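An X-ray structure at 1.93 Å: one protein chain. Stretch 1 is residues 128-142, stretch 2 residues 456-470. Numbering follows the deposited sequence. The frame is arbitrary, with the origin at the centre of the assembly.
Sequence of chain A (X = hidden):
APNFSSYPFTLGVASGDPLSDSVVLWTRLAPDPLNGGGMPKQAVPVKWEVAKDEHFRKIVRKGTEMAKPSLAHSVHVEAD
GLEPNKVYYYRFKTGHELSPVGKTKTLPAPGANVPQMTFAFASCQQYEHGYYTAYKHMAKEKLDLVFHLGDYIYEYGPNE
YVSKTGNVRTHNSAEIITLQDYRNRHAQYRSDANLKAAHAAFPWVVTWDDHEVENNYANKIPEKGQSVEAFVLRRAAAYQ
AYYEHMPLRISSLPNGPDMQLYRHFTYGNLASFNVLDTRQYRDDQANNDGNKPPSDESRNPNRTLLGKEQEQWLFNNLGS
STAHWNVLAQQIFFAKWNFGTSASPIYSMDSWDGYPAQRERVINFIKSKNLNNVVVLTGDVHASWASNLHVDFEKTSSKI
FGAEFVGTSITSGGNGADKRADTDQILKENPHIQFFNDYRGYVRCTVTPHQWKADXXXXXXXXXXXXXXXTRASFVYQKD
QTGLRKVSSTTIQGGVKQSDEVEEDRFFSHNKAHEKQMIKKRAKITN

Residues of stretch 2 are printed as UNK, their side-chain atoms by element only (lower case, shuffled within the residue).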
# COMPACT_ATOMS: atom_id res chain seq x y z
N GLU A 128 -5.78 -15.36 -2.65
CA GLU A 128 -5.70 -16.81 -2.63
C GLU A 128 -4.84 -17.35 -1.49
O GLU A 128 -4.98 -18.53 -1.11
CB GLU A 128 -5.09 -17.32 -3.94
CG GLU A 128 -5.81 -16.86 -5.21
CD GLU A 128 -5.16 -17.48 -6.45
OE1 GLU A 128 -3.89 -17.36 -6.62
OE2 GLU A 128 -5.90 -18.13 -7.22
N HIS A 129 -3.94 -16.52 -0.96
CA HIS A 129 -2.94 -16.99 -0.00
C HIS A 129 -3.43 -17.07 1.45
O HIS A 129 -2.81 -17.76 2.27
CB HIS A 129 -1.67 -16.14 -0.09
CG HIS A 129 -0.91 -16.37 -1.36
ND1 HIS A 129 0.37 -15.92 -1.56
CD2 HIS A 129 -1.26 -17.04 -2.49
CE1 HIS A 129 0.78 -16.28 -2.76
NE2 HIS A 129 -0.20 -16.96 -3.35
N GLY A 130 -4.53 -16.40 1.75
CA GLY A 130 -5.10 -16.50 3.08
C GLY A 130 -6.30 -15.62 3.26
O GLY A 130 -6.70 -14.90 2.34
N TYR A 131 -6.87 -15.73 4.46
CA TYR A 131 -7.99 -14.92 4.91
C TYR A 131 -7.49 -13.59 5.41
O TYR A 131 -6.33 -13.46 5.83
CB TYR A 131 -8.83 -15.74 5.96
CG TYR A 131 -9.45 -16.92 5.26
CD1 TYR A 131 -10.60 -16.78 4.47
CD2 TYR A 131 -8.80 -18.15 5.24
CE1 TYR A 131 -11.13 -17.85 3.76
CE2 TYR A 131 -9.30 -19.22 4.52
CZ TYR A 131 -10.47 -19.06 3.78
OH TYR A 131 -10.93 -20.12 3.06
N TYR A 132 -8.35 -12.59 5.31
CA TYR A 132 -8.08 -11.22 5.70
C TYR A 132 -8.34 -10.92 7.21
O TYR A 132 -8.76 -9.83 7.60
CB TYR A 132 -8.88 -10.26 4.81
CG TYR A 132 -8.46 -10.23 3.32
CD1 TYR A 132 -7.27 -10.80 2.87
CD2 TYR A 132 -9.25 -9.56 2.39
CE1 TYR A 132 -6.91 -10.75 1.50
CE2 TYR A 132 -8.90 -9.49 1.06
CZ TYR A 132 -7.74 -10.08 0.61
OH TYR A 132 -7.43 -9.98 -0.74
N THR A 133 -7.97 -11.87 8.04
CA THR A 133 -7.99 -11.69 9.49
C THR A 133 -7.25 -10.41 9.92
O THR A 133 -7.69 -9.72 10.85
CB THR A 133 -7.35 -12.88 10.15
OG1 THR A 133 -7.81 -14.06 9.50
CG2 THR A 133 -7.66 -12.93 11.68
N ALA A 134 -6.16 -10.06 9.23
CA ALA A 134 -5.45 -8.82 9.56
C ALA A 134 -6.37 -7.62 9.57
O ALA A 134 -6.23 -6.75 10.44
CB ALA A 134 -4.23 -8.56 8.60
N TYR A 135 -7.29 -7.54 8.61
CA TYR A 135 -8.19 -6.40 8.53
C TYR A 135 -9.31 -6.44 9.59
O TYR A 135 -9.81 -5.39 9.99
CB TYR A 135 -8.79 -6.27 7.14
CG TYR A 135 -7.86 -5.69 6.10
CD1 TYR A 135 -7.27 -4.45 6.30
CD2 TYR A 135 -7.56 -6.37 4.93
CE1 TYR A 135 -6.42 -3.89 5.37
CE2 TYR A 135 -6.70 -5.82 3.96
CZ TYR A 135 -6.13 -4.58 4.18
OH TYR A 135 -5.29 -3.98 3.28
N LYS A 136 -9.71 -7.62 10.00
CA LYS A 136 -10.64 -7.76 11.14
C LYS A 136 -10.01 -7.10 12.35
O LYS A 136 -10.63 -6.26 13.00
CB LYS A 136 -10.91 -9.23 11.45
CG LYS A 136 -12.05 -9.42 12.45
CD LYS A 136 -12.26 -10.89 12.74
CE LYS A 136 -13.47 -11.12 13.65
NZ LYS A 136 -14.75 -11.16 12.90
N HIS A 137 -8.75 -7.44 12.63
CA HIS A 137 -8.01 -6.79 13.72
C HIS A 137 -7.77 -5.30 13.50
O HIS A 137 -7.90 -4.50 14.44
CB HIS A 137 -6.67 -7.51 13.98
CG HIS A 137 -6.83 -8.92 14.45
ND1 HIS A 137 -7.47 -9.24 15.63
CD2 HIS A 137 -6.45 -10.09 13.89
CE1 HIS A 137 -7.45 -10.56 15.79
NE2 HIS A 137 -6.84 -11.10 14.75
N MET A 138 -7.44 -4.89 12.27
CA MET A 138 -7.16 -3.50 12.03
C MET A 138 -8.38 -2.64 12.30
O MET A 138 -8.25 -1.53 12.80
CB MET A 138 -6.69 -3.26 10.59
CG MET A 138 -6.15 -1.88 10.36
SD MET A 138 -5.83 -1.51 8.61
CE MET A 138 -4.48 -2.64 8.38
N ALA A 139 -9.56 -3.16 11.94
CA ALA A 139 -10.82 -2.42 12.08
C ALA A 139 -11.13 -2.09 13.56
O ALA A 139 -11.94 -1.24 13.83
CB ALA A 139 -11.98 -3.20 11.46
N LYS A 140 -10.49 -2.80 14.48
CA LYS A 140 -10.66 -2.53 15.93
C LYS A 140 -9.62 -1.56 16.50
O LYS A 140 -9.68 -1.21 17.68
CB LYS A 140 -10.61 -3.86 16.69
CG LYS A 140 -11.75 -4.81 16.32
CD LYS A 140 -11.47 -6.21 16.81
CE LYS A 140 -12.75 -7.03 17.03
NZ LYS A 140 -12.45 -8.50 17.01
N GLU A 141 -8.67 -1.11 15.66
CA GLU A 141 -7.61 -0.20 16.12
C GLU A 141 -8.17 1.19 16.20
O GLU A 141 -9.13 1.52 15.52
CB GLU A 141 -6.40 -0.18 15.14
CG GLU A 141 -5.68 -1.52 14.92
CD GLU A 141 -4.59 -1.83 15.94
OE1 GLU A 141 -4.45 -1.08 16.94
OE2 GLU A 141 -3.88 -2.82 15.74
N LYS A 142 -7.54 2.04 17.01
CA LYS A 142 -7.92 3.44 17.06
C LYS A 142 -6.95 4.23 16.21
O LYS A 142 -5.88 4.57 16.67
CB LYS A 142 -7.91 3.96 18.50
CG LYS A 142 -9.18 3.63 19.28
CD LYS A 142 -8.96 2.52 20.32
CE LYS A 142 -10.09 1.47 20.31
NZ LYS A 142 -11.37 1.98 20.89
N UNK A 456 4.80 -3.74 15.10
CA UNK A 456 4.56 -4.75 14.10
C UNK A 456 3.49 -5.70 14.60
O UNK A 456 3.72 -6.47 15.53
o UNK A 456 9.43 -2.09 10.83
c UNK A 456 8.57 -2.90 11.55
c UNK A 456 6.82 -4.59 12.98
c UNK A 456 7.62 -3.64 13.65
c UNK A 456 8.49 -2.80 12.94
c UNK A 456 6.92 -4.66 11.60
c UNK A 456 7.79 -3.83 10.89
c UNK A 456 5.85 -5.49 13.74
N UNK A 457 2.32 -5.63 13.98
CA UNK A 457 1.15 -6.36 14.44
C UNK A 457 0.94 -7.58 13.58
O UNK A 457 0.57 -7.44 12.41
c UNK A 457 0.11 -4.07 14.94
n UNK A 457 -1.33 -5.64 18.61
c UNK A 457 -0.08 -5.44 14.34
n UNK A 457 -3.39 -4.91 17.95
n UNK A 457 -1.54 -4.20 16.79
c UNK A 457 -0.12 -4.09 16.47
c UNK A 457 -2.07 -4.92 17.78
N UNK A 458 1.17 -8.76 14.13
CA UNK A 458 1.21 -9.97 13.33
C UNK A 458 0.40 -11.15 13.89
O UNK A 458 -0.07 -11.12 15.04
c UNK A 458 2.69 -10.40 13.11
c UNK A 458 3.50 -9.22 12.59
c UNK A 458 3.30 -10.93 14.41
N UNK A 459 0.21 -12.16 13.05
CA UNK A 459 -0.58 -13.34 13.36
C UNK A 459 0.21 -14.58 13.00
O UNK A 459 1.00 -14.55 12.07
s UNK A 459 -4.08 -12.00 11.47
c UNK A 459 -2.76 -12.14 12.72
c UNK A 459 -1.88 -13.35 12.53
c UNK A 459 -3.08 -11.85 9.96
N UNK A 460 -0.03 -15.69 13.71
CA UNK A 460 0.66 -16.92 13.38
C UNK A 460 0.27 -17.56 12.03
O UNK A 460 1.07 -18.31 11.48
c UNK A 460 -0.97 -17.27 15.10
c UNK A 460 0.27 -17.86 14.53
c UNK A 460 -0.79 -15.82 14.97
N UNK A 461 -0.94 -17.29 11.52
CA UNK A 461 -1.42 -17.97 10.30
C UNK A 461 -2.54 -17.18 9.65
O UNK A 461 -3.19 -16.36 10.29
c UNK A 461 -3.71 -19.94 13.90
c UNK A 461 -2.98 -19.54 11.62
c UNK A 461 -5.35 -19.40 12.21
c UNK A 461 -1.86 -19.42 10.59
c UNK A 461 -4.31 -19.32 11.27
c UNK A 461 -2.69 -19.85 12.94
c UNK A 461 -5.05 -19.72 13.53
N UNK A 462 -2.72 -17.41 8.35
CA UNK A 462 -3.81 -16.83 7.55
C UNK A 462 -4.54 -17.91 6.72
O UNK A 462 -5.55 -17.61 6.08
c UNK A 462 -2.81 -14.50 7.41
c UNK A 462 -3.31 -15.67 6.62
c UNK A 462 -2.24 -16.15 5.63
N UNK A 463 -4.06 -19.15 6.73
CA UNK A 463 -4.64 -20.22 5.93
C UNK A 463 -5.98 -20.72 6.53
O UNK A 463 -6.74 -21.40 5.85
c UNK A 463 -2.52 -21.07 4.84
o UNK A 463 -3.13 -21.81 7.05
c UNK A 463 -3.67 -21.42 5.77
N UNK A 464 -6.21 -20.39 7.80
CA UNK A 464 -7.50 -20.57 8.47
C UNK A 464 -7.92 -19.22 9.01
O UNK A 464 -7.08 -18.41 9.39
c UNK A 464 -7.40 -21.54 9.65
o UNK A 464 -8.73 -23.54 8.19
c UNK A 464 -7.50 -23.70 8.35
o UNK A 464 -6.85 -24.54 7.69
c UNK A 464 -6.74 -22.86 9.37
N UNK A 465 -9.22 -18.93 9.00
CA UNK A 465 -9.70 -17.72 9.66
C UNK A 465 -9.44 -17.76 11.16
O UNK A 465 -9.25 -18.84 11.73
c UNK A 465 -10.32 -19.77 8.53
c UNK A 465 -11.45 -18.83 8.46
c UNK A 465 -11.21 -17.74 9.40
N UNK A 466 -9.38 -16.59 11.78
CA UNK A 466 -9.47 -16.47 13.25
C UNK A 466 -8.20 -16.46 14.08
O UNK A 466 -8.27 -16.63 15.30
N UNK A 467 -7.04 -16.25 13.46
CA UNK A 467 -5.80 -16.05 14.21
C UNK A 467 -5.86 -14.80 15.09
O UNK A 467 -6.43 -13.78 14.72
c UNK A 467 -4.56 -15.96 13.28
N UNK A 468 -5.25 -14.90 16.26
CA UNK A 468 -5.11 -13.78 17.18
C UNK A 468 -3.97 -12.88 16.66
O UNK A 468 -3.08 -13.35 15.97
c UNK A 468 -4.78 -14.31 18.61
N UNK A 469 -4.02 -11.59 16.97
CA UNK A 469 -2.96 -10.65 16.59
C UNK A 469 -2.15 -10.25 17.84
O UNK A 469 -2.69 -10.20 18.94
c UNK A 469 -3.53 -9.42 15.89
c UNK A 469 -2.43 -8.71 15.07
c UNK A 469 -4.19 -8.46 16.88
c UNK A 469 -2.99 -7.87 13.93
N UNK A 470 -0.84 -10.03 17.68
CA UNK A 470 0.02 -9.53 18.77
C UNK A 470 1.03 -8.57 18.19
O UNK A 470 1.33 -8.61 17.00
c UNK A 470 0.82 -10.65 19.42
o UNK A 470 0.09 -11.84 19.49
O HOH W 1 -6.17 -16.09 10.50
O HOH W 2 -10.35 -14.08 9.57
O HOH W 3 -6.51 -4.99 16.88

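Position 456 carries one carbon and a six-carbon ring bearing an oxygen, out of reach of stretch 1: Y456. At 457, three carbons lead to a nitrogen and a carbon with two more nitrogens; the CA-to-CB bond points toward stretch 1 and the end of the chain reaches E141, and this guanidinium is R457. Its NE lies 2.9 Å from E141 OE2 and its NH2 3.1 Å from E141 OE2, so one carboxylate oxygen takes both hydrogen bonds of the salt bridge at the guanidinium edge.

Position 458 has one carbon forking into two and points away: V458. Its backbone pairs with that of 470. The unbranched chain at 459, two carbons, a sulfur and a carbon, is M459. Its SD packs 3.6 Å from T133 CB and approaches the edge of the H137 ring, while its CE meets A134 CB at 3.7 Å.

At 460 three carbons close onto the backbone nitrogen, giving P460; at 461 one carbon bears a six-carbon ring without a heteroatom, F461. Neither touches stretch 1. Position 462 is again a carbon carrying two carbons, V462. Its CG2 lies 3.8 Å from H129 O, and an ideal CB on G130 would sit only 2.3 Å from V462 CG2, a clash that glycine avoids.

Position 463 has one carbon bearing an oxygen and a carbon, T463. At 464, three carbons end in two oxygens: E464, pointing away. The ring of three carbons on the backbone nitrogen at 465 is P465, whose CG lies over one face of the Y131 ring. Position 466 has no side-chain atoms and a positive phi of 93°, which favours glycine: G466.

Single carbons at 467 and 468 identify A467 and A468; the first contributes mainly its carbonyl, the second points away. At 469, four carbons fork at the first, with one arm two carbons long: I469. Its CB sits 3.7 Å from the H137 ring centroid, over the face, in a CH-pi contact. One carbon and one oxygen at 470 give S470, which makes no contact.

The contact is anchored by nearly straight hydrogen bonds near the start of stretch 1 and in its helix: Y131 N to V462 O, 2.8 Å, and H137 NE2 to A467 O, 2.7 Å. Between them, a water accepts from T133 OG1 (2.8 Å) and A467 N while donating to F461 O and E464 O, tying the loop's backbone to the helix. M459 and I469 pack around H137, and the salt bridge secures the end beyond the helix.

Stretch 2 (456-470) YRVMPFVTEPGAAIS
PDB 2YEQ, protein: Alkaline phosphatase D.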